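Local atomic coordinates of arginine 3rd transport system periplasmic binding protein (Legionella pneumophila subsp. pneumophila str. Philadelphia 1, PDB entry 3KZG), a protein that probably binds arginine, or a related basic amino acid, in the periplasm and delivers it to an ABC-type uptake system. Residues E138-Q141 against D142-G146; I31-M34 against Q35-R39; K206-N209 against K210-E214. All blocks are in the same frame, centred on the assembly; numbering follows the deposited sequence.

Contact 1: residues E138-Q141 against D142-G146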
ATOM      1  N   GLU A 138     -34.221 -23.764  13.492  1.00 25.42           N
ATOM      2  CA  GLU A 138     -33.856 -22.776  14.501  1.00 28.26           C
ATOM      3  C   GLU A 138     -32.351 -22.737  14.741  1.00 25.80           C
ATOM      4  O   GLU A 138     -31.792 -21.671  14.978  1.00 25.20           O
ATOM      5  CB  GLU A 138     -34.599 -23.045  15.817  1.00 31.68           C
ATOM      6  CG  GLU A 138     -36.106 -22.830  15.725  1.00 36.71           C
ATOM      7  CD  GLU A 138     -36.791 -22.908  17.079  1.00 40.12           C
ATOM      8  OE1 GLU A 138     -36.642 -23.940  17.766  1.00 43.73           O
ATOM      9  OE2 GLU A 138     -37.480 -21.937  17.456  1.00 41.26           O
ATOM     10  N   LEU A 139     -31.703 -23.899  14.685  1.00 24.87           N
ATOM     11  CA  LEU A 139     -30.251 -23.982  14.875  1.00 24.38           C
ATOM     12  C   LEU A 139     -29.560 -24.428  13.592  1.00 23.58           C
ATOM     13  O   LEU A 139     -30.109 -25.214  12.822  1.00 22.29           O
ATOM     14  CB  LEU A 139     -29.881 -24.982  15.979  1.00 25.48           C
ATOM     15  CG  LEU A 139     -30.335 -24.729  17.412  1.00 28.77           C
ATOM     16  CD1 LEU A 139     -31.825 -24.998  17.522  1.00 29.80           C
ATOM     17  CD2 LEU A 139     -29.564 -25.641  18.362  1.00 29.00           C
ATOM     18  N   ILE A 140     -28.349 -23.922  13.375  1.00 22.97           N
ATOM     19  CA  ILE A 140     -27.569 -24.290  12.206  1.00 24.28           C
ATOM     20  C   ILE A 140     -27.273 -25.795  12.272  1.00 23.99           C
ATOM     21  O   ILE A 140     -27.240 -26.474  11.252  1.00 23.45           O
ATOM     22  CB  ILE A 140     -26.229 -23.509  12.162  1.00 23.93           C
ATOM     23  CG1 ILE A 140     -26.494 -22.011  11.962  1.00 26.29           C
ATOM     24  CG2 ILE A 140     -25.330 -24.055  11.060  1.00 23.49           C
ATOM     25  CD1 ILE A 140     -27.140 -21.655  10.636  1.00 28.35           C
ATOM     26  N   GLN A 141     -27.070 -26.313  13.480  1.00 24.44           N
ATOM     27  CA  GLN A 141     -26.771 -27.735  13.652  1.00 25.54           C
ATOM     28  C   GLN A 141     -27.895 -28.622  13.130  1.00 25.58           C
ATOM     29  O   GLN A 141     -27.639 -29.651  12.506  1.00 26.83           O
ATOM     30  CB  GLN A 141     -26.513 -28.068  15.127  1.00 24.71           C
ATOM     31  CG  GLN A 141     -25.427 -27.242  15.784  1.00 25.68           C
ATOM     32  CD  GLN A 141     -25.983 -26.023  16.492  1.00 23.56           C
ATOM     33  OE1 GLN A 141     -26.609 -25.162  15.879  1.00 20.84           O
ATOM     34  NE2 GLN A 141     -25.758 -25.948  17.799  1.00 25.72           N
ATOM     35  N   ASP A 142     -29.134 -28.217  13.395  1.00 26.06           N
ATOM     36  CA  ASP A 142     -30.315 -28.953  12.956  1.00 26.35           C
ATOM     37  C   ASP A 142     -30.396 -28.932  11.436  1.00 25.23           C
ATOM     38  O   ASP A 142     -30.718 -29.933  10.796  1.00 23.64           O
ATOM     39  CB  ASP A 142     -31.592 -28.310  13.516  1.00 29.77           C
ATOM     40  CG  ASP A 142     -31.668 -28.365  15.032  1.00 33.35           C
ATOM     41  OD1 ASP A 142     -32.471 -27.600  15.613  1.00 34.66           O
ATOM     42  OD2 ASP A 142     -30.936 -29.175  15.640  1.00 35.77           O
HETATM   43  N   MSE A 143     -30.110 -27.771  10.864  1.00 23.95           N
HETATM   44  CA  MSE A 143     -30.169 -27.609   9.427  1.00 22.87           C
HETATM   45  C   MSE A 143     -29.145 -28.484   8.719  1.00 20.21           C
HETATM   46  O   MSE A 143     -29.460 -29.127   7.718  1.00 19.31           O
HETATM   47  CB  MSE A 143     -29.946 -26.145   9.066  1.00 23.26           C
HETATM   48  CG  MSE A 143     -29.956 -25.883   7.577  1.00 26.98           C
HETATM   49 SE   MSE A 143     -30.002 -24.020   7.207  1.00 36.61          SE
HETATM   50  CE  MSE A 143     -28.265 -23.533   7.920  1.00 23.89           C
ATOM     51  N   LEU A 144     -27.921 -28.502   9.234  1.00 19.10           N
ATOM     52  CA  LEU A 144     -26.875 -29.303   8.622  1.00 20.89           C
ATOM     53  C   LEU A 144     -27.156 -30.791   8.832  1.00 22.24           C
ATOM     54  O   LEU A 144     -26.810 -31.621   7.985  1.00 23.63           O
ATOM     55  CB  LEU A 144     -25.506 -28.915   9.193  1.00 21.21           C
ATOM     56  CG  LEU A 144     -25.014 -27.526   8.774  1.00 21.14           C
ATOM     57  CD1 LEU A 144     -23.661 -27.242   9.412  1.00 21.77           C
ATOM     58  CD2 LEU A 144     -24.917 -27.448   7.251  1.00 21.62           C
ATOM     59  N   LEU A 145     -27.801 -31.119   9.950  1.00 22.24           N
ATOM     60  CA  LEU A 145     -28.156 -32.505  10.253  1.00 22.16           C
ATOM     61  C   LEU A 145     -29.238 -32.920   9.279  1.00 22.02           C
ATOM     62  O   LEU A 145     -29.215 -34.027   8.744  1.00 20.69           O
ATOM     63  CB  LEU A 145     -28.692 -32.640  11.683  1.00 21.72           C
ATOM     64  CG  LEU A 145     -29.310 -34.000  12.044  1.00 23.31           C
ATOM     65  CD1 LEU A 145     -28.281 -35.101  11.874  1.00 23.07           C
ATOM     66  CD2 LEU A 145     -29.826 -33.973  13.480  1.00 22.64           C
ATOM     67  N   GLY A 146     -30.192 -32.017   9.065  1.00 20.96           N
ATOM     68  CA  GLY A 146     -31.280 -32.292   8.146  1.00 21.94           C
ATOM     69  C   GLY A 146     -30.730 -32.561   6.763  1.00 22.07           C
ATOM     70  O   GLY A 146     -31.166 -33.484   6.076  1.00 22.07           O
TER

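Contact 2: residues I31-M34 against Q35-R39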
ATOM      1  N   ILE A  31     -17.010 -11.838  17.078  1.00 17.50           N
ATOM      2  CA  ILE A  31     -16.510 -11.674  18.433  1.00 16.13           C
ATOM      3  C   ILE A  31     -15.325 -10.723  18.449  1.00 16.97           C
ATOM      4  O   ILE A  31     -15.312  -9.760  19.217  1.00 17.01           O
ATOM      5  CB  ILE A  31     -16.068 -13.027  19.045  1.00 17.36           C
ATOM      6  CG1 ILE A  31     -17.206 -14.049  18.950  1.00 18.13           C
ATOM      7  CG2 ILE A  31     -15.629 -12.825  20.489  1.00 16.60           C
ATOM      8  CD1 ILE A  31     -18.535 -13.581  19.508  1.00 18.50           C
ATOM      9  N   ASP A  32     -14.336 -10.996  17.600  1.00 17.51           N
ATOM     10  CA  ASP A  32     -13.137 -10.171  17.526  1.00 16.24           C
ATOM     11  C   ASP A  32     -13.445  -8.730  17.106  1.00 16.08           C
ATOM     12  O   ASP A  32     -12.845  -7.785  17.622  1.00 14.82           O
ATOM     13  CB  ASP A  32     -12.112 -10.772  16.548  1.00 18.75           C
ATOM     14  CG  ASP A  32     -11.568 -12.130  16.999  1.00 21.80           C
ATOM     15  OD1 ASP A  32     -11.616 -12.440  18.210  1.00 22.41           O
ATOM     16  OD2 ASP A  32     -11.073 -12.885  16.131  1.00 22.85           O
ATOM     17  N   LEU A  33     -14.373  -8.559  16.173  1.00 15.41           N
ATOM     18  CA  LEU A  33     -14.721  -7.215  15.720  1.00 15.71           C
ATOM     19  C   LEU A  33     -15.334  -6.405  16.855  1.00 16.79           C
ATOM     20  O   LEU A  33     -14.844  -5.330  17.202  1.00 14.68           O
ATOM     21  CB  LEU A  33     -15.702  -7.273  14.548  1.00 14.62           C
ATOM     22  CG  LEU A  33     -16.114  -5.893  14.035  1.00 14.97           C
ATOM     23  CD1 LEU A  33     -14.872  -5.122  13.594  1.00 15.58           C
ATOM     24  CD2 LEU A  33     -17.091  -6.033  12.896  1.00 15.94           C
HETATM   25  N   MSE A  34     -16.414  -6.931  17.422  1.00 19.19           N
HETATM   26  CA  MSE A  34     -17.125  -6.289  18.526  1.00 22.57           C
HETATM   27  C   MSE A  34     -16.165  -5.992  19.677  1.00 22.46           C
HETATM   28  O   MSE A  34     -16.192  -4.908  20.262  1.00 21.77           O
HETATM   29  CB  MSE A  34     -18.257  -7.206  19.006  1.00 25.50           C
HETATM   30  CG  MSE A  34     -19.303  -6.537  19.906  1.00 30.08           C
HETATM   31 SE   MSE A  34     -20.076  -4.959  19.101  1.00 41.30          SE
HETATM   32  CE  MSE A  34     -21.481  -5.774  18.049  1.00 37.01           C
ATOM     33  N   GLN A  35     -15.313  -6.962  19.993  1.00 24.08           N
ATOM     34  CA  GLN A  35     -14.333  -6.811  21.064  1.00 24.75           C
ATOM     35  C   GLN A  35     -13.483  -5.562  20.832  1.00 23.42           C
ATOM     36  O   GLN A  35     -13.301  -4.744  21.734  1.00 22.99           O
ATOM     37  CB  GLN A  35     -13.427  -8.044  21.116  1.00 27.79           C
ATOM     38  CG  GLN A  35     -12.431  -8.065  22.262  1.00 32.24           C
ATOM     39  CD  GLN A  35     -13.099  -8.203  23.620  1.00 36.29           C
ATOM     40  OE1 GLN A  35     -13.669  -7.245  24.147  1.00 38.80           O
ATOM     41  NE2 GLN A  35     -13.042  -9.404  24.189  1.00 34.56           N
ATOM     42  N   GLU A  36     -12.972  -5.418  19.616  1.00 22.08           N
ATOM     43  CA  GLU A  36     -12.138  -4.275  19.258  1.00 22.11           C
ATOM     44  C   GLU A  36     -12.908  -2.947  19.309  1.00 21.07           C
ATOM     45  O   GLU A  36     -12.378  -1.935  19.770  1.00 20.74           O
ATOM     46  CB  GLU A  36     -11.545  -4.496  17.864  1.00 24.59           C
ATOM     47  CG  GLU A  36     -10.681  -3.374  17.338  1.00 26.42           C
ATOM     48  CD  GLU A  36      -9.527  -3.035  18.253  1.00 30.34           C
ATOM     49  OE1 GLU A  36      -9.078  -3.928  19.001  1.00 30.08           O
ATOM     50  OE2 GLU A  36      -9.058  -1.877  18.210  1.00 31.08           O
ATOM     51  N   ILE A  37     -14.153  -2.953  18.838  1.00 20.05           N
ATOM     52  CA  ILE A  37     -14.977  -1.747  18.855  1.00 20.79           C
ATOM     53  C   ILE A  37     -15.200  -1.259  20.293  1.00 23.00           C
ATOM     54  O   ILE A  37     -15.190  -0.054  20.559  1.00 22.97           O
ATOM     55  CB  ILE A  37     -16.350  -1.998  18.183  1.00 19.83           C
ATOM     56  CG1 ILE A  37     -16.158  -2.218  16.677  1.00 17.30           C
ATOM     57  CG2 ILE A  37     -17.288  -0.825  18.435  1.00 19.22           C
ATOM     58  CD1 ILE A  37     -17.426  -2.554  15.935  1.00 14.74           C
ATOM     59  N   CYS A  38     -15.395  -2.195  21.215  1.00 23.64           N
ATOM     60  CA  CYS A  38     -15.615  -1.843  22.614  1.00 25.72           C
ATOM     61  C   CYS A  38     -14.397  -1.200  23.268  1.00 26.90           C
ATOM     62  O   CYS A  38     -14.546  -0.265  24.050  1.00 28.18           O
ATOM     63  CB  CYS A  38     -16.045  -3.074  23.418  1.00 24.59           C
ATOM     64  SG  CYS A  38     -17.732  -3.604  23.091  1.00 27.66           S
ATOM     65  N   ARG A  39     -13.191  -1.675  22.959  1.00 27.88           N
ATOM     66  CA  ARG A  39     -12.010  -1.072  23.571  1.00 29.93           C
ATOM     67  C   ARG A  39     -11.831   0.357  23.075  1.00 29.13           C
ATOM     68  O   ARG A  39     -11.352   1.225  23.809  1.00 28.60           O
ATOM     69  CB  ARG A  39     -10.744  -1.890  23.284  1.00 33.07           C
ATOM     70  CG  ARG A  39     -10.320  -1.965  21.832  1.00 39.70           C
ATOM     71  CD  ARG A  39      -9.014  -2.752  21.697  1.00 44.24           C
ATOM     72  NE  ARG A  39      -7.853  -1.987  22.146  1.00 46.96           N
ATOM     73  CZ  ARG A  39      -7.299  -0.995  21.453  1.00 48.38           C
ATOM     74  NH1 ARG A  39      -7.795  -0.647  20.274  1.00 49.02           N
ATOM     75  NH2 ARG A  39      -6.251  -0.346  21.942  1.00 49.83           N
TER

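Contact 3: residues K206-N209 against K210-E214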
ATOM      1  N   LYS A 206     -23.987   5.866  16.529  1.00 15.99           N
ATOM      2  CA  LYS A 206     -23.178   6.894  15.887  1.00 16.13           C
ATOM      3  C   LYS A 206     -21.719   6.836  16.317  1.00 17.39           C
ATOM      4  O   LYS A 206     -20.819   7.043  15.501  1.00 15.60           O
ATOM      5  CB  LYS A 206     -23.768   8.282  16.159  1.00 16.84           C
ATOM      6  CG  LYS A 206     -24.985   8.567  15.289  1.00 20.12           C
ATOM      7  CD  LYS A 206     -25.599   9.933  15.573  1.00 23.97           C
ATOM      8  CE  LYS A 206     -26.852  10.136  14.727  1.00 23.37           C
ATOM      9  NZ  LYS A 206     -27.537  11.419  15.023  1.00 25.79           N
ATOM     10  N   LYS A 207     -21.481   6.553  17.596  1.00 15.34           N
ATOM     11  CA  LYS A 207     -20.113   6.445  18.098  1.00 16.42           C
ATOM     12  C   LYS A 207     -19.458   5.199  17.480  1.00 14.47           C
ATOM     13  O   LYS A 207     -18.272   5.201  17.156  1.00 13.30           O
ATOM     14  CB  LYS A 207     -20.122   6.351  19.633  1.00 20.97           C
ATOM     15  CG  LYS A 207     -20.613   7.631  20.329  1.00 25.21           C
ATOM     16  CD  LYS A 207     -20.763   7.472  21.846  1.00 29.06           C
ATOM     17  CE  LYS A 207     -21.953   6.584  22.202  1.00 32.60           C
ATOM     18  NZ  LYS A 207     -22.270   6.570  23.673  1.00 32.73           N
ATOM     19  N   ILE A 208     -20.240   4.135  17.310  1.00 14.80           N
ATOM     20  CA  ILE A 208     -19.722   2.907  16.714  1.00 14.65           C
ATOM     21  C   ILE A 208     -19.394   3.118  15.230  1.00 13.17           C
ATOM     22  O   ILE A 208     -18.457   2.520  14.703  1.00 14.84           O
ATOM     23  CB  ILE A 208     -20.734   1.747  16.864  1.00 13.37           C
ATOM     24  CG1 ILE A 208     -20.844   1.345  18.337  1.00 14.07           C
ATOM     25  CG2 ILE A 208     -20.308   0.551  16.008  1.00 16.60           C
ATOM     26  CD1 ILE A 208     -21.949   0.353  18.622  1.00 12.17           C
ATOM     27  N   ASN A 209     -20.162   3.968  14.556  1.00 13.58           N
ATOM     28  CA  ASN A 209     -19.904   4.232  13.148  1.00 12.99           C
ATOM     29  C   ASN A 209     -18.556   4.937  12.998  1.00 13.61           C
ATOM     30  O   ASN A 209     -17.745   4.564  12.142  1.00 13.70           O
ATOM     31  CB  ASN A 209     -21.028   5.077  12.537  1.00 13.36           C
ATOM     32  CG  ASN A 209     -22.321   4.294  12.380  1.00 12.99           C
ATOM     33  OD1 ASN A 209     -22.320   3.061  12.447  1.00 14.76           O
ATOM     34  ND2 ASN A 209     -23.429   5.003  12.161  1.00 10.48           N
ATOM     35  N   LYS A 210     -18.310   5.947  13.826  1.00 13.25           N
ATOM     36  CA  LYS A 210     -17.044   6.656  13.764  1.00 15.25           C
ATOM     37  C   LYS A 210     -15.900   5.675  13.996  1.00 14.57           C
ATOM     38  O   LYS A 210     -14.904   5.707  13.277  1.00 13.11           O
ATOM     39  CB  LYS A 210     -16.992   7.787  14.800  1.00 19.42           C
ATOM     40  CG  LYS A 210     -17.941   8.933  14.480  1.00 25.24           C
ATOM     41  CD  LYS A 210     -17.558  10.243  15.176  1.00 28.79           C
ATOM     42  CE  LYS A 210     -17.755  10.178  16.683  1.00 31.45           C
ATOM     43  NZ  LYS A 210     -17.612  11.524  17.314  1.00 32.00           N
ATOM     44  N   ILE A 211     -16.059   4.793  14.985  1.00 14.71           N
ATOM     45  CA  ILE A 211     -15.043   3.791  15.304  1.00 13.82           C
ATOM     46  C   ILE A 211     -14.776   2.880  14.106  1.00 14.11           C
ATOM     47  O   ILE A 211     -13.625   2.553  13.810  1.00 13.31           O
ATOM     48  CB  ILE A 211     -15.469   2.890  16.506  1.00 16.57           C
ATOM     49  CG1 ILE A 211     -15.534   3.709  17.796  1.00 17.92           C
ATOM     50  CG2 ILE A 211     -14.477   1.745  16.688  1.00 15.38           C
ATOM     51  CD1 ILE A 211     -14.225   4.375  18.161  1.00 19.83           C
ATOM     52  N   LEU A 212     -15.846   2.460  13.433  1.00 11.53           N
ATOM     53  CA  LEU A 212     -15.721   1.591  12.264  1.00 13.23           C
ATOM     54  C   LEU A 212     -14.948   2.294  11.152  1.00 13.06           C
ATOM     55  O   LEU A 212     -14.150   1.670  10.455  1.00 13.70           O
ATOM     56  CB  LEU A 212     -17.108   1.180  11.746  1.00 13.42           C
ATOM     57  CG  LEU A 212     -17.880   0.122  12.550  1.00 13.65           C
ATOM     58  CD1 LEU A 212     -19.297  -0.015  11.986  1.00 16.30           C
ATOM     59  CD2 LEU A 212     -17.145  -1.215  12.475  1.00 15.42           C
ATOM     60  N   LEU A 213     -15.195   3.592  10.987  1.00 12.12           N
ATOM     61  CA  LEU A 213     -14.498   4.365   9.971  1.00 11.40           C
ATOM     62  C   LEU A 213     -13.011   4.495  10.324  1.00 12.43           C
ATOM     63  O   LEU A 213     -12.152   4.364   9.456  1.00 12.74           O
ATOM     64  CB  LEU A 213     -15.144   5.748   9.826  1.00  9.26           C
ATOM     65  CG  LEU A 213     -16.544   5.734   9.191  1.00 13.39           C
ATOM     66  CD1 LEU A 213     -17.177   7.114   9.242  1.00 10.04           C
ATOM     67  CD2 LEU A 213     -16.431   5.240   7.752  1.00 12.18           C
ATOM     68  N   GLU A 214     -12.708   4.722  11.602  1.00 12.80           N
ATOM     69  CA  GLU A 214     -11.319   4.860  12.039  1.00 13.72           C
ATOM     70  C   GLU A 214     -10.570   3.533  11.940  1.00 14.35           C
ATOM     71  O   GLU A 214      -9.354   3.515  11.755  1.00 17.76           O
ATOM     72  CB  GLU A 214     -11.287   5.395  13.472  1.00 18.57           C
ATOM     73  CG  GLU A 214     -12.188   6.612  13.639  1.00 20.23           C
ATOM     74  CD  GLU A 214     -12.290   7.108  15.062  1.00 21.72           C
ATOM     75  OE1 GLU A 214     -12.428   6.277  15.980  1.00 21.77           O
ATOM     76  OE2 GLU A 214     -12.251   8.341  15.255  1.00 24.92           O
TER

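Contact 1: residues E138-Q141 against D142-G146
Leu139 O receives the backbone N-H of Met143, the bond that opens the ladder of helix 140-148, and a weak bond from Asp142 N accompanies it. Leu139 holds the N-cap position, just past the strand 133-137. Met143 N to Leu139 O, 3.2 Å, is the sounder of the two, with an N-H...O angle of 158°; the one from Asp142 N is strongly bent, at 122°. The regular i to i+4 ladder follows at once, Leu144 N reaching Ile140 O at 2.9 Å and Leu145 N reaching Gln141 O at 3.0 Å.

The apolar contacts fan out from Ile140, whose two branches go to different partners. Ile140 CD1 meets CE of the selenomethionine Met143 at 3.5 Å, tighter than usual for two carbons. The Met143 chain runs out extended and bends only at its last torsion (chi3 66°), which brings the methyl back beside Ile140. The other branch, Ile140 CG2, lies alongside Leu144 CD1 at 4.0 Å, the two side chains pointing the same way. Met143 and Leu144 both continue onto Met157 of strand 154-158, so this face of the turn lies against the five-stranded sheet.

A polar-to-apolar touch marks another flank: Asp142 OD1 comes up to Leu139 CD1 at 3.3 Å, the carboxylate crossing the leucine side chain at a slant. The Asp142 side chain also touches Tyr137.

Leucine at the N-cap offers no side-chain cap; separately, Leu139 O simply starts the ordinary helical ladder. Three residues on, the Asp142 carboxylate sits in the first turn, where its negative charge would probably be favoured by the positive end of the helix dipole.

Contact 2: residues I31-M34 against Q35-R39
Leu33 and Ile37 meet one turn apart on helix 29-40, an amphipathic helix of the alpha/beta fold of periplasmic binding proteins. Ile37 can be followed outward from the backbone. Ile37 CB rests 3.6 Å from Met34 O. The next carbon, Ile37 CG1, is swung toward the preceding turn, beside its own backbone N and anti to the carbonyl carbon (chi1 -68°), and so comes within 3.4 Å of Leu33 O. From there the chain is extended, and Ile37 CD1 ends 4.1 Å from Leu33 CG. Beyond the helix, Ile37 packs on Ile195, and with Leu33 on Met215 of helix 202-217.

The carbonyl that Ile37 CG1 passes is already engaged, because Leu33 O accepts Ile37 N at 3.0 Å. Ile31, Asp32 and Met34 pass on the same backbone pattern to Gln35, Glu36 and Cys38. Round the helix from Leu33, the bent selenomethionine chain of Met34 reaches Ile7 and Phe47, while Cys38 touches Leu5 and Cys45; this side therefore faces strands 4-13 and 44-50. Two faces of one short helix are thus buried, one by the sheet and one by helix 202-217.

Asp32, Glu36 and Arg39 carry polar groups along the outer side. Asp32 OD2 is hydrogen-bonded to Tyr228 OH near the chain's C-terminal end. Glu36, three residues before Arg39, folds back at chi2 (57°), and its OE2 is shared by two arginines, Arg39 and Arg40 (through NE), an arrangement that should favour a charged carboxylate. Arg39 NH1 makes a hydrogen-bonded salt bridge to Glu36 OE2 at 2.7 Å, approaching on the syn side but 22° out of the carboxylate plane.

Contact 3: residues K206-N209 against K210-E214
Lys206 O takes two backbone amides of the next turn: Lys210 N bonds to Lys206 O at 3.2 Å with an almost straight N-H...O angle of 164°, and Asn209 N adds a weak bond to it at 3.3 Å. The same i to i+4 spacing carries on along helix 202-217, and the shortest of these bonds across the two segments runs from Leu212 N to Ile208 O, at 2.9 Å.

Aliphatic carbons stand in front of the carbonyl oxygens of the preceding turn. Ile211 CG1, turned to the side of its own backbone N (chi1 -67°), stands 3.2 Å from Lys207 O. Leu212 CG does the same before Ile208 O at 3.3 Å, while Leu212 CD1 runs on beside Ile208 CG2 at 4.2 Å, the two side chains pointing the same way. One turn apart, Ile208 and Leu212 thus form one apolar strip a turn long.

The polar ends lead out of the helix. Asn209 OD1 accepts the backbone N-H of Leu85, which ties this helix to the loop after the short strand 82-83. Lys210 passes close to Lys206 O with its CG, bends at chi3 (-69°) and hydrogen-bonds through NZ to Ser188 OG of the second subunit; Leu213 packs on Pro86 of the second subunit.

The helix is therefore sandwiched: its Ile208 and Leu212 strip lies on Ile37 of helix 29-40, Ile211 touches Arg40 at the end of that helix, and the flank bearing Lys210 and Leu213 faces the second subunit.

In the fold
Along the chain the order is contact 2, contact 1, contact 3, yet contacts 2 and 3 are the neighbours in space. Their centres lie 12 Å apart, and helices 29-40 and 202-217 pack directly, Ile37 CD1 meeting Leu212 CD2 at 3.7 Å. Contact 1 stands on the other side of the chain's centre, its centre about 28 Å from contact 2 and 35 Å from contact 3, on a helix that backs the five-stranded sheet. This matches the two-lobed build of periplasmic binding proteins, in which ligand is held between lobes: the late helix 202-217 returns to the lobe of the early helix 29-40, while helix 140-148 belongs to the other.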